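Local coordinates for protein microbial serine proteinases; subtilisin (Bacillus subtilis, PDB 2GKO) that probably hydrolyses peptide bonds in proteins as a calcium-loaded, cold-adapted (psychrophilic) serine protease of the subtilisin family, at residues W8-I13 / Y90-E95; C51-V56 / A100-G105; I135-G140 / G177-L182; N197-V202 / D286-N291; G230-S235 / Y242-G247. All blocks are in the same frame, centred on the assembly; numbering follows the deposited sequence.

Contact 1. Residues W8-I13 / Y90-E95; sequences WGIKAI and YGVAPE
Tyr-90 meets Ile-10 through its backbone carbonyl oxygen, not its ring: CG1 of Ile-10 lies 3.5 Å from the O of Tyr-90, while the phenol ring turns off to pack on Ser-21 and Thr-22. No aromatic face or edge enters the contact, and branched aliphatic chains carry it. In Ile-10, CG1 stands beside the backbone N (chi1 -63°), and a further turn at chi2 (-52°) brings CD1 within 3.9 Å of the CA of Gly-91 and 3.6 Å of CG2 of Val-92. That same methyl of Val-92 also receives CG2 of Ile-13, at 3.8 Å, with the two side chains crossing at about a right angle. One valine methyl thus touches two isoleucines that lie nearly one helical turn apart. His-254 of helix 248-265 packs on all three side chains and so helps to bury them. Two loop carbonyls are satisfied by hydroxyls: Thr-22 OG1 bonds Gly-91 O, and Tyr-14 OH bonds Val-92 O. The arrangement is helix-on-loop packing in a subtilisin fold, joining the N-terminal helix 8-14 to the connection between helix 71-80 and strand 97-102.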
# COMPACT_ATOMS: atom_id res chain seq x y z
N TRP A 8 -0.55 -15.90 3.32
CA TRP A 8 -1.96 -16.04 2.94
C TRP A 8 -2.46 -14.89 2.10
O TRP A 8 -3.21 -15.07 1.13
CB TRP A 8 -2.87 -16.25 4.17
CG TRP A 8 -3.28 -14.99 4.89
CD1 TRP A 8 -2.70 -14.47 6.01
CD2 TRP A 8 -4.38 -14.12 4.57
NE1 TRP A 8 -3.35 -13.32 6.39
CE2 TRP A 8 -4.37 -13.07 5.51
CE3 TRP A 8 -5.35 -14.11 3.56
CZ2 TRP A 8 -5.32 -12.05 5.49
CZ3 TRP A 8 -6.29 -13.09 3.53
CH2 TRP A 8 -6.26 -12.06 4.50
N GLY A 9 -2.03 -13.67 2.40
CA GLY A 9 -2.51 -12.54 1.64
C GLY A 9 -1.96 -12.47 0.22
O GLY A 9 -2.63 -11.96 -0.68
N ILE A 10 -0.74 -12.97 0.03
CA ILE A 10 -0.14 -13.07 -1.30
C ILE A 10 -0.93 -14.10 -2.11
O ILE A 10 -1.34 -13.82 -3.22
CB ILE A 10 1.36 -13.43 -1.22
CG1 ILE A 10 2.15 -12.32 -0.49
CG2 ILE A 10 1.94 -13.65 -2.59
CD1 ILE A 10 1.94 -10.91 -1.01
N LYS A 11 -1.15 -15.27 -1.53
CA LYS A 11 -1.96 -16.30 -2.17
C LYS A 11 -3.35 -15.77 -2.45
O LYS A 11 -3.91 -16.01 -3.51
CB LYS A 11 -2.03 -17.57 -1.33
CG LYS A 11 -0.71 -18.31 -1.21
CD LYS A 11 -0.95 -19.70 -0.58
CE LYS A 11 0.29 -20.59 -0.60
NZ LYS A 11 1.20 -20.34 0.53
N ALA A 12 -3.93 -15.02 -1.50
CA ALA A 12 -5.26 -14.47 -1.71
C ALA A 12 -5.35 -13.48 -2.85
O ALA A 12 -6.22 -13.57 -3.70
CB ALA A 12 -5.78 -13.85 -0.43
N ILE A 13 -4.44 -12.52 -2.90
CA ILE A 13 -4.49 -11.56 -3.97
C ILE A 13 -4.09 -12.18 -5.34
O ILE A 13 -4.55 -11.71 -6.37
CB ILE A 13 -3.69 -10.24 -3.61
CG1 ILE A 13 -4.12 -9.08 -4.50
CG2 ILE A 13 -2.19 -10.43 -3.68
CD1 ILE A 13 -3.71 -7.71 -3.92
N TYR A 90 8.00 -13.72 -0.70
CA TYR A 90 7.61 -13.07 -1.93
C TYR A 90 6.50 -12.06 -1.63
O TYR A 90 5.58 -12.35 -0.86
CB TYR A 90 7.07 -14.08 -2.94
CG TYR A 90 8.14 -14.91 -3.60
CD1 TYR A 90 8.52 -16.14 -3.05
CD2 TYR A 90 8.75 -14.49 -4.76
CE1 TYR A 90 9.51 -16.92 -3.68
CE2 TYR A 90 9.74 -15.25 -5.38
CZ TYR A 90 10.11 -16.46 -4.84
OH TYR A 90 11.09 -17.18 -5.50
N GLY A 91 6.61 -10.89 -2.24
CA GLY A 91 5.55 -9.92 -2.27
C GLY A 91 4.85 -9.93 -3.61
O GLY A 91 5.12 -10.74 -4.51
N VAL A 92 3.94 -8.99 -3.77
CA VAL A 92 3.01 -9.02 -4.88
C VAL A 92 3.72 -8.74 -6.22
O VAL A 92 3.40 -9.37 -7.24
CB VAL A 92 1.83 -8.01 -4.67
CG1 VAL A 92 0.94 -7.98 -5.88
CG2 VAL A 92 1.01 -8.38 -3.44
N ALA A 93 4.66 -7.79 -6.23
CA ALA A 93 5.33 -7.34 -7.46
C ALA A 93 6.85 -7.44 -7.26
O ALA A 93 7.53 -6.41 -7.08
CB ALA A 93 4.94 -5.93 -7.79
N PRO A 94 7.41 -8.64 -7.30
CA PRO A 94 8.82 -8.85 -6.94
C PRO A 94 9.83 -8.28 -7.94
O PRO A 94 11.02 -8.32 -7.64
CB PRO A 94 8.93 -10.37 -6.89
CG PRO A 94 7.94 -10.82 -7.93
CD PRO A 94 6.75 -9.92 -7.66
N GLU A 95 9.38 -7.82 -9.09
CA GLU A 95 10.26 -7.17 -10.06
C GLU A 95 10.19 -5.64 -10.02
O GLU A 95 10.90 -4.97 -10.74
CB GLU A 95 9.91 -7.60 -11.46
CG GLU A 95 10.10 -9.10 -11.66
CD GLU A 95 9.59 -9.56 -13.01
OE1 GLU A 95 9.96 -8.95 -14.03
OE2 GLU A 95 8.81 -10.53 -13.05

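Contact 2. Residues C51-V56 / A100-G105; sequences CKDFTV and AYKVLG
Lys-102 runs alongside Asp-53, both side chains leaving the same face of the sheet, where strands 48-53 and 97-102 pair in parallel within the large central sheet of the subtilisin fold. Three backbone bonds hold the segments: Lys-52 N to Ala-100 O, Lys-102 N to Lys-52 O, and Phe-54 N to Lys-102 O. Followed outward, the extended lysine chain starts with CB 3.7 Å from OD1 of Asp-53. Its CG lies between that OD1 and the methyl CG2 of Thr-55, and its CD again lies against the carboxylate, 3.7 Å from OD1. At the tip, NZ does not touch the aspartate; it pairs with Asp-106, donates to Thr-66 O, and reaches Asp-53 OD2 through water 1. Asp-53 meanwhile closes an Asx turn, its OD1 accepting from Thr-55 N at 2.9 Å, above the carboxylate plane, and from Thr-55 OG1 at 2.6 Å on the syn lone pair. An alanine in place of Asp-53 would probably leave Thr-55 N and OG1 without their shared acceptor and water 1 without its link to segment 51-56, freeing the turn to shift. With OG1 turned to Asp-53 (chi1 73°), Thr-55 CG2 sits 3.5 Å from the CA of Gly-105. On the face that carries Tyr-101, the ring planes of Phe-54 and Tyr-101 are inclined at 47°, and Phe-54 CE2 lies over one tyrosine face, offset toward its rim, 3.6 Å from CG.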
# COMPACT_ATOMS: atom_id res chain seq x y z
N CYS A 51 16.95 5.30 -1.72
CA CYS A 51 17.00 5.18 -0.28
C CYS A 51 17.32 6.58 0.24
O CYS A 51 18.45 7.03 0.13
CB CYS A 51 18.07 4.16 0.13
SG CYS A 51 18.47 4.05 1.86
N LYS A 52 16.28 7.27 0.72
CA LYS A 52 16.36 8.69 1.07
C LYS A 52 15.66 8.92 2.39
O LYS A 52 14.63 8.28 2.68
CB LYS A 52 15.74 9.54 -0.03
CG LYS A 52 16.47 9.44 -1.38
CD LYS A 52 15.79 10.19 -2.49
CE LYS A 52 16.66 10.21 -3.77
NZ LYS A 52 15.94 10.70 -4.95
N ASP A 53 16.23 9.78 3.22
CA ASP A 53 15.73 10.03 4.56
C ASP A 53 15.26 11.48 4.68
O ASP A 53 16.08 12.40 4.69
CB ASP A 53 16.82 9.73 5.57
CG ASP A 53 16.34 9.79 7.01
OD1 ASP A 53 15.20 10.18 7.30
OD2 ASP A 53 17.08 9.41 7.94
N PHE A 54 13.95 11.66 4.80
CA PHE A 54 13.32 12.97 4.90
C PHE A 54 13.14 13.44 6.34
O PHE A 54 12.60 14.54 6.56
CB PHE A 54 11.98 12.95 4.17
CG PHE A 54 12.13 12.80 2.70
CD1 PHE A 54 12.13 13.91 1.87
CD2 PHE A 54 12.33 11.54 2.12
CE1 PHE A 54 12.28 13.77 0.52
CE2 PHE A 54 12.47 11.41 0.77
CZ PHE A 54 12.46 12.52 -0.03
N THR A 55 13.67 12.69 7.30
CA THR A 55 13.54 13.02 8.72
C THR A 55 14.78 13.67 9.31
O THR A 55 14.75 14.09 10.46
CB THR A 55 13.18 11.77 9.54
OG1 THR A 55 14.32 10.90 9.67
CG2 THR A 55 12.07 10.99 8.89
N VAL A 56 15.85 13.72 8.53
CA VAL A 56 17.10 14.32 8.92
C VAL A 56 17.41 15.36 7.86
O VAL A 56 17.47 15.05 6.64
CB VAL A 56 18.24 13.28 9.01
CG1 VAL A 56 19.59 13.98 9.23
CG2 VAL A 56 17.96 12.29 10.14
N ALA A 100 12.77 3.59 -1.07
CA ALA A 100 12.57 3.56 0.37
C ALA A 100 12.77 4.99 0.84
O ALA A 100 13.91 5.48 0.89
CB ALA A 100 13.56 2.59 1.04
N TYR A 101 11.66 5.68 1.15
CA TYR A 101 11.69 7.07 1.62
C TYR A 101 11.30 7.09 3.10
O TYR A 101 10.14 6.79 3.45
CB TYR A 101 10.71 7.91 0.80
CG TYR A 101 11.15 8.30 -0.59
CD1 TYR A 101 12.27 7.73 -1.21
CD2 TYR A 101 10.41 9.25 -1.32
CE1 TYR A 101 12.65 8.09 -2.53
CE2 TYR A 101 10.78 9.63 -2.60
CZ TYR A 101 11.90 9.05 -3.21
OH TYR A 101 12.21 9.45 -4.49
N LYS A 102 12.24 7.43 3.98
CA LYS A 102 11.97 7.45 5.42
C LYS A 102 11.31 8.79 5.73
O LYS A 102 11.93 9.83 5.54
CB LYS A 102 13.24 7.22 6.24
CG LYS A 102 13.01 7.15 7.73
CD LYS A 102 14.29 6.75 8.45
CE LYS A 102 14.04 6.62 9.93
NZ LYS A 102 15.27 6.18 10.69
N VAL A 103 10.07 8.74 6.17
CA VAL A 103 9.29 9.93 6.56
C VAL A 103 8.81 9.92 8.01
O VAL A 103 8.31 10.94 8.50
CB VAL A 103 8.08 10.12 5.62
CG1 VAL A 103 8.54 10.12 4.19
CG2 VAL A 103 6.97 9.07 5.86
N LEU A 104 8.96 8.78 8.69
CA LEU A 104 8.57 8.61 10.09
C LEU A 104 9.88 8.43 10.84
O LEU A 104 10.59 7.45 10.65
CB LEU A 104 7.65 7.42 10.23
CG LEU A 104 6.38 7.43 9.38
CD1 LEU A 104 5.51 6.20 9.64
CD2 LEU A 104 5.58 8.67 9.66
N GLY A 105 10.21 9.43 11.63
CA GLY A 105 11.57 9.60 12.10
C GLY A 105 11.70 9.03 13.48
O GLY A 105 10.70 8.89 14.19
O HOH W 1 16.90 8.52 10.48

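Contact 3. Residues I135-G140 / G177-L182; sequences INMSLG and GYPGAL. With NA (sodium ion), chain F; PMS (phenylmethanesulfonic acid), chain G.
The pocket that holds phenylmethanesulfonic acid is lined in part by Ser-138 and Leu-139, a run that as in other subtilisins probably serves as a wall of the substrate cleft; Leu-139, together with Met-137 from the strand before it, packs on Pro-179. The proline follows a cis peptide bond and opens a type I turn, Pro-179 to Leu-182. Its ring is the centre of the contact. Met-137, at the end of strand 133-137, bends at chi3 (-78°) and lays its terminal CE 3.8 Å from CG of Pro-179. The side chains of Leu-139 and Pro-179 cross at about a right angle; CG of the leucine is placed between its own backbone N and carbonyl carbon (chi1 58°), and CD1 stops 3.7 Å from CD of Pro-179. Ile-148 of helix 146-157 also touches the proline. An alanine in place of Pro-179 would probably open a gap beside the ends of Met-137 and Leu-139 and weaken the preference for the cis bond by which the chain enters the turn. Beyond the ring the two backbones come close through a CA-H...O contact, Gly-140 CA to Tyr-178 O, at 3.1 Å. The turn itself is tied by Leu-182 N to Pro-179 O, and it presents the carbonyls of Gly-180 and Leu-182 to a sodium ion, whose shell Ala-185 O and waters 3 and 4 complete. The two segments are also joined through water 2, which donates to Leu-139 O at 2.8 Å and accepts from Gly-180 N at 3.0 Å.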
# COMPACT_ATOMS: atom_id res chain seq x y z
N ILE A 135 3.19 5.57 -5.02
CA ILE A 135 3.43 5.84 -3.62
C ILE A 135 2.57 4.92 -2.76
O ILE A 135 1.37 4.79 -3.00
CB ILE A 135 3.06 7.31 -3.24
CG1 ILE A 135 4.12 8.26 -3.81
CG2 ILE A 135 2.97 7.45 -1.72
CD1 ILE A 135 3.80 9.76 -3.65
N ASN A 136 3.19 4.34 -1.75
CA ASN A 136 2.48 3.68 -0.68
C ASN A 136 2.65 4.45 0.63
O ASN A 136 3.78 4.62 1.10
CB ASN A 136 3.00 2.25 -0.48
CG ASN A 136 2.20 1.50 0.56
OD1 ASN A 136 1.17 0.89 0.23
ND2 ASN A 136 2.59 1.63 1.82
N MET A 137 1.54 4.89 1.22
CA MET A 137 1.54 5.51 2.55
C MET A 137 0.72 4.66 3.52
O MET A 137 -0.50 4.76 3.60
CB MET A 137 1.03 6.96 2.51
CG MET A 137 2.07 7.85 1.95
SD MET A 137 1.64 9.58 2.05
CE MET A 137 0.56 9.72 0.76
N SER A 138 1.43 3.81 4.24
CA SER A 138 0.84 2.98 5.27
C SER A 138 0.86 3.75 6.58
O SER A 138 1.58 3.43 7.52
CB SER A 138 1.58 1.65 5.36
OG SER A 138 1.22 0.83 4.28
N LEU A 139 0.07 4.83 6.59
CA LEU A 139 0.06 5.74 7.71
C LEU A 139 -1.24 6.50 7.65
O LEU A 139 -1.90 6.57 6.61
CB LEU A 139 1.29 6.65 7.68
CG LEU A 139 1.52 7.52 6.44
CD1 LEU A 139 0.73 8.81 6.54
CD2 LEU A 139 3.01 7.83 6.24
N GLY A 140 -1.64 7.05 8.78
CA GLY A 140 -2.89 7.77 8.79
C GLY A 140 -3.07 8.55 10.06
O GLY A 140 -2.41 8.30 11.06
N GLY A 177 -9.43 7.83 7.80
CA GLY A 177 -8.53 8.93 8.07
C GLY A 177 -7.76 9.33 6.83
O GLY A 177 -8.07 8.89 5.72
N TYR A 178 -6.76 10.17 7.05
CA TYR A 178 -5.99 10.82 6.02
C TYR A 178 -4.54 10.32 6.04
O TYR A 178 -3.99 10.11 7.10
CB TYR A 178 -6.03 12.35 6.26
CG TYR A 178 -7.42 12.90 6.12
CD1 TYR A 178 -7.89 13.30 4.88
CD2 TYR A 178 -8.27 13.01 7.23
CE1 TYR A 178 -9.16 13.81 4.74
CE2 TYR A 178 -9.53 13.50 7.10
CZ TYR A 178 -9.98 13.89 5.86
OH TYR A 178 -11.27 14.37 5.72
N PRO A 179 -3.88 10.21 4.89
CA PRO A 179 -4.35 10.64 3.57
C PRO A 179 -5.33 9.74 2.82
O PRO A 179 -5.73 10.11 1.74
CB PRO A 179 -3.04 10.75 2.77
CG PRO A 179 -2.13 9.67 3.39
CD PRO A 179 -2.48 9.70 4.85
N GLY A 180 -5.69 8.58 3.37
CA GLY A 180 -6.59 7.65 2.71
C GLY A 180 -7.87 8.29 2.19
O GLY A 180 -8.29 7.99 1.07
N ALA A 181 -8.45 9.19 2.99
CA ALA A 181 -9.74 9.78 2.69
C ALA A 181 -9.67 10.83 1.59
O ALA A 181 -10.70 11.32 1.14
CB ALA A 181 -10.33 10.40 3.93
N LEU A 182 -8.47 11.19 1.16
CA LEU A 182 -8.31 12.17 0.07
C LEU A 182 -8.82 11.65 -1.24
O LEU A 182 -8.70 10.46 -1.55
CB LEU A 182 -6.86 12.56 -0.09
CG LEU A 182 -6.25 13.24 1.11
CD1 LEU A 182 -4.79 13.50 0.86
CD2 LEU A 182 -7.01 14.54 1.44
NA NA F . -9.23 8.27 -0.97
C PMS G . -0.02 1.78 10.73
S PMS G . -1.14 1.52 9.51
C1 PMS G . 0.69 0.51 11.19
C2 PMS G . 0.18 -0.26 12.24
C3 PMS G . 0.85 -1.41 12.67
C4 PMS G . 2.05 -1.76 12.07
C5 PMS G . 2.59 -0.98 11.05
C6 PMS G . 1.91 0.15 10.62
O2S PMS G . -1.84 2.77 9.31
O1S PMS G . -1.90 0.34 9.90
O HOH W 2 -4.47 6.97 5.62
O HOH W 3 -10.12 6.17 -1.60
O HOH W 4 -11.50 8.77 -0.51

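Contact 4. Residues N197-V202 / D286-N291; sequences NGTYRV and DILSGN. With CA (calcium ion), chain D.
Val-202 N donates to Ser-289 O at 3.0 Å in a nearly straight bond (173°), and this is the direct backbone bond between strand 199-202 and the irregular segment 286-291. Side chains supply two further bonds. OG1 of Thr-199, set between its own backbone N and carbonyl carbon (chi1 76°), accepts from Leu-288 N at 3.0 Å while donating to Tyr-200 O, so the one hydroxyl is used both ways. ND2 of Asn-197 donates to Leu-288 O at 3.0 Å, with the oxygen lying in the plane of the amide. The residue gripped by these two bonds directly follows a calcium ligand: OD1 of Asp-286 and O of Ile-287 bind the ion at 2.3 and 2.4 Å, and water 6, Gly-294, Gly-296 and Asp-298 complete the site. The arrangement is a calcium-binding loop, following helix 271-283, docked against strand 199-202 of the large sheet. Apolar contact backs the polar bonds, with CG2 of Val-202 at 3.8 Å from CG2 of Ile-287 and the methyl of Thr-199 set against CG of Leu-288. Gly-290 passes with its CA over one face of the Arg-201 guanidinium, whose NH1 forms salt bridges with Glu-192 and Asp-204. Ser-289 OG bonds Gln-196 O, and its CB stands 3.8 Å from ND2 of Asn-197.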
# COMPACT_ATOMS: atom_id res chain seq x y z
N ASN A 197 -20.06 -15.18 4.07
CA ASN A 197 -20.92 -14.81 2.95
C ASN A 197 -20.23 -15.00 1.59
O ASN A 197 -20.49 -14.27 0.64
CB ASN A 197 -21.46 -13.38 3.10
CG ASN A 197 -22.14 -13.15 4.45
OD1 ASN A 197 -22.72 -14.08 5.04
ND2 ASN A 197 -22.07 -11.92 4.95
N GLY A 198 -19.32 -15.97 1.53
CA GLY A 198 -18.65 -16.33 0.29
C GLY A 198 -17.39 -15.56 -0.06
O GLY A 198 -16.72 -15.86 -1.04
N THR A 199 -17.05 -14.56 0.75
CA THR A 199 -15.92 -13.69 0.43
C THR A 199 -15.03 -13.56 1.63
O THR A 199 -15.43 -13.90 2.75
CB THR A 199 -16.39 -12.26 -0.03
OG1 THR A 199 -16.81 -11.48 1.11
CG2 THR A 199 -17.63 -12.28 -0.96
N TYR A 200 -13.83 -13.06 1.42
CA TYR A 200 -13.02 -12.61 2.54
C TYR A 200 -13.78 -11.55 3.33
O TYR A 200 -14.60 -10.80 2.79
CB TYR A 200 -11.67 -12.08 2.04
CG TYR A 200 -10.75 -13.19 1.62
CD1 TYR A 200 -10.10 -13.96 2.56
CD2 TYR A 200 -10.56 -13.48 0.28
CE1 TYR A 200 -9.25 -14.97 2.19
CE2 TYR A 200 -9.72 -14.50 -0.10
CZ TYR A 200 -9.08 -15.25 0.84
OH TYR A 200 -8.23 -16.28 0.47
N ARG A 201 -13.47 -11.47 4.62
CA ARG A 201 -14.19 -10.59 5.54
C ARG A 201 -13.31 -9.38 5.86
O ARG A 201 -12.12 -9.53 6.06
CB ARG A 201 -14.50 -11.36 6.81
CG ARG A 201 -15.29 -10.59 7.84
CD ARG A 201 -15.63 -11.41 9.04
NE ARG A 201 -16.54 -10.71 9.95
CZ ARG A 201 -16.17 -9.86 10.90
NH1 ARG A 201 -14.89 -9.57 11.12
NH2 ARG A 201 -17.10 -9.27 11.62
N VAL A 202 -13.92 -8.20 5.91
CA VAL A 202 -13.22 -7.00 6.35
C VAL A 202 -12.98 -7.13 7.85
O VAL A 202 -13.89 -7.48 8.60
CB VAL A 202 -14.02 -5.71 6.10
CG1 VAL A 202 -13.20 -4.49 6.54
CG2 VAL A 202 -14.41 -5.57 4.62
N ASP A 286 -16.73 -8.29 -5.36
CA ASP A 286 -17.54 -7.66 -4.32
C ASP A 286 -17.32 -8.35 -2.98
O ASP A 286 -17.45 -9.56 -2.86
CB ASP A 286 -19.01 -7.82 -4.75
CG ASP A 286 -19.95 -6.99 -3.95
OD1 ASP A 286 -19.54 -6.36 -2.94
OD2 ASP A 286 -21.16 -6.91 -4.25
N ILE A 287 -16.90 -7.57 -1.97
CA ILE A 287 -16.73 -8.07 -0.63
C ILE A 287 -18.06 -7.95 0.09
O ILE A 287 -18.70 -6.91 0.06
CB ILE A 287 -15.59 -7.30 0.10
CG1 ILE A 287 -14.22 -7.67 -0.51
CG2 ILE A 287 -15.63 -7.55 1.63
CD1 ILE A 287 -13.74 -9.09 -0.23
N LEU A 288 -18.46 -9.02 0.76
CA LEU A 288 -19.82 -9.13 1.30
C LEU A 288 -19.87 -9.37 2.79
O LEU A 288 -20.94 -9.60 3.34
CB LEU A 288 -20.54 -10.30 0.59
CG LEU A 288 -20.72 -10.15 -0.91
CD1 LEU A 288 -21.29 -11.47 -1.48
CD2 LEU A 288 -21.61 -9.00 -1.23
N SER A 289 -18.73 -9.34 3.47
CA SER A 289 -18.74 -9.66 4.89
C SER A 289 -17.81 -8.75 5.67
O SER A 289 -16.83 -8.24 5.14
CB SER A 289 -18.36 -11.11 5.15
OG SER A 289 -17.12 -11.46 4.57
N GLY A 290 -18.16 -8.58 6.94
CA GLY A 290 -17.55 -7.58 7.81
C GLY A 290 -18.61 -6.55 8.17
O GLY A 290 -19.62 -6.35 7.47
N ASN A 291 -18.40 -5.84 9.28
CA ASN A 291 -19.37 -4.86 9.72
C ASN A 291 -19.58 -3.81 8.64
O ASN A 291 -18.63 -3.23 8.15
CB ASN A 291 -18.92 -4.17 11.01
CG ASN A 291 -18.83 -5.11 12.22
OD1 ASN A 291 -18.80 -6.33 12.09
ND2 ASN A 291 -18.77 -4.52 13.39
CA CA D . -19.57 -5.03 -1.05
O HOH W 5 -15.65 -6.29 10.26
O HOH W 6 -17.27 -4.47 -1.65

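Contact 5. Residues G230-S235 / Y242-G247; sequences GAAVYS and YATISG. With PMS (phenylmethanesulfonic acid), chain G.
Tyr-234 and Tyr-242 sit together at one end of an antiparallel beta hairpin, strands 233-236 and 242-245, which runs toward the Gly-Thr-Ser-Met-Ala sequence motif that begins at Gly-247. Backbone bonds make the frame. Val-233 and Ile-245 form one hydrogen-bonded pair, Ser-235 and Ala-243 another, and between them Tyr-234 and Thr-244 form a non-hydrogen-bonded pair. Past the strands, Gly-247 N donates to Gly-230 O at 2.8 Å, in a tight approach without side chains. The side chain of Ser-246 adds a bond of its own, its OG accepting from Ala-232 N at 2.8 Å. Aromatic contact belongs to the two tyrosines: their planes are 7° apart but slid so far that the rings barely overlap, and Tyr-234, with CG anti to the backbone N (chi1 175°), carries its OH over one face of the Tyr-242 ring, 3.2 Å from CG. Each hydroxyl has a partner elsewhere, Ser-3 N for Tyr-234 and Asp-43 for Tyr-242. Thr-244 OG1 meets the edge of the Tyr-234 ring, in its plane, at 3.5 Å from CD1. Ligand contact comes at the other end, where CD1 of Ile-245 rests 3.6 Å from C4 of phenylmethanesulfonic acid.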
# COMPACT_ATOMS: atom_id res chain seq x y z
N GLY A 230 -4.88 -7.67 5.22
CA GLY A 230 -4.23 -6.83 6.22
C GLY A 230 -4.10 -7.38 7.62
O GLY A 230 -3.38 -6.78 8.42
N ALA A 231 -4.76 -8.50 7.93
CA ALA A 231 -4.69 -9.11 9.25
C ALA A 231 -3.75 -10.32 9.22
O ALA A 231 -3.80 -11.13 8.29
CB ALA A 231 -6.11 -9.51 9.75
N ALA A 232 -2.90 -10.43 10.24
CA ALA A 232 -1.97 -11.54 10.39
C ALA A 232 -1.10 -11.75 9.17
O ALA A 232 -1.01 -12.87 8.64
CB ALA A 232 -2.73 -12.80 10.74
N VAL A 233 -0.45 -10.66 8.74
CA VAL A 233 0.38 -10.63 7.52
C VAL A 233 1.85 -10.82 7.89
O VAL A 233 2.44 -10.04 8.64
CB VAL A 233 0.19 -9.32 6.75
CG1 VAL A 233 1.16 -9.20 5.59
CG2 VAL A 233 -1.23 -9.21 6.25
N TYR A 234 2.44 -11.89 7.35
CA TYR A 234 3.84 -12.22 7.56
C TYR A 234 4.60 -11.51 6.46
O TYR A 234 4.23 -11.57 5.29
CB TYR A 234 4.03 -13.75 7.41
CG TYR A 234 5.44 -14.29 7.48
CD1 TYR A 234 5.97 -14.67 8.69
CD2 TYR A 234 6.21 -14.46 6.33
CE1 TYR A 234 7.24 -15.23 8.76
CE2 TYR A 234 7.49 -14.99 6.40
CZ TYR A 234 7.99 -15.39 7.61
OH TYR A 234 9.26 -15.92 7.72
N SER A 235 5.69 -10.85 6.83
CA SER A 235 6.54 -10.17 5.88
C SER A 235 7.90 -9.93 6.50
O SER A 235 8.19 -10.37 7.59
CB SER A 235 5.90 -8.82 5.45
OG SER A 235 6.58 -8.20 4.36
N TYR A 242 11.81 -11.61 9.96
CA TYR A 242 10.41 -11.54 9.56
C TYR A 242 9.52 -11.23 10.76
O TYR A 242 9.96 -11.25 11.92
CB TYR A 242 9.98 -12.85 8.87
CG TYR A 242 10.89 -13.20 7.71
CD1 TYR A 242 12.08 -13.92 7.93
CD2 TYR A 242 10.60 -12.79 6.43
CE1 TYR A 242 12.95 -14.19 6.90
CE2 TYR A 242 11.46 -13.07 5.38
CZ TYR A 242 12.63 -13.78 5.64
OH TYR A 242 13.49 -14.05 4.63
N ALA A 243 8.28 -10.90 10.49
CA ALA A 243 7.31 -10.54 11.51
C ALA A 243 5.92 -10.68 10.96
O ALA A 243 5.69 -10.56 9.76
CB ALA A 243 7.51 -9.08 11.95
N THR A 244 4.99 -10.96 11.85
CA THR A 244 3.58 -11.03 11.51
C THR A 244 2.76 -10.02 12.29
O THR A 244 2.71 -10.08 13.50
CB THR A 244 3.05 -12.42 11.84
OG1 THR A 244 3.83 -13.42 11.13
CG2 THR A 244 1.62 -12.58 11.34
N ILE A 245 2.13 -9.09 11.58
CA ILE A 245 1.33 -8.02 12.18
C ILE A 245 0.05 -7.76 11.39
O ILE A 245 -0.10 -8.24 10.27
CB ILE A 245 2.17 -6.71 12.32
CG1 ILE A 245 2.83 -6.31 10.99
CG2 ILE A 245 3.17 -6.84 13.44
CD1 ILE A 245 3.46 -4.92 11.01
N SER A 246 -0.84 -6.96 11.97
CA SER A 246 -2.13 -6.63 11.36
C SER A 246 -2.32 -5.13 11.29
O SER A 246 -2.03 -4.44 12.25
CB SER A 246 -3.28 -7.17 12.19
OG SER A 246 -3.18 -8.56 12.36
N GLY A 247 -2.89 -4.65 10.20
CA GLY A 247 -3.22 -3.25 10.05
C GLY A 247 -3.64 -2.94 8.64
O GLY A 247 -3.31 -3.68 7.72
C PMS G . -0.02 1.78 10.73
S PMS G . -1.14 1.52 9.51
C1 PMS G . 0.69 0.51 11.19
C2 PMS G . 0.18 -0.26 12.24
C3 PMS G . 0.85 -1.41 12.67
C4 PMS G . 2.05 -1.76 12.07
C5 PMS G . 2.59 -0.98 11.05
C6 PMS G . 1.91 0.15 10.62
O2S PMS G . -1.84 2.77 9.31
O1S PMS G . -1.90 0.34 9.90

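In the fold
Along the chain, contacts 1 and 2 alternate their segments, and contact 3 follows; contact 5 then falls within the span bridged by contact 4. Contacts 2, 3 and 4 all reach the large central sheet, with 2 and 4 on opposite sides of the chain's centre, about 36 Å between centres. Contacts 3 and 5, about 18 Å between centres, touch phenylmethanesulfonic acid from the end of strand 133-137 and from the hairpin 233-236/242-245. Contact 1 joins its neighbours directly: Trp-8 NE1 probably donates to Ala-231 O of contact 5, while Trp-8 and Ala-12 pack on Tyr-200 of contact 4. The N-terminal helix therefore links the hairpin that touches phenylmethanesulfonic acid to the region beside a calcium site.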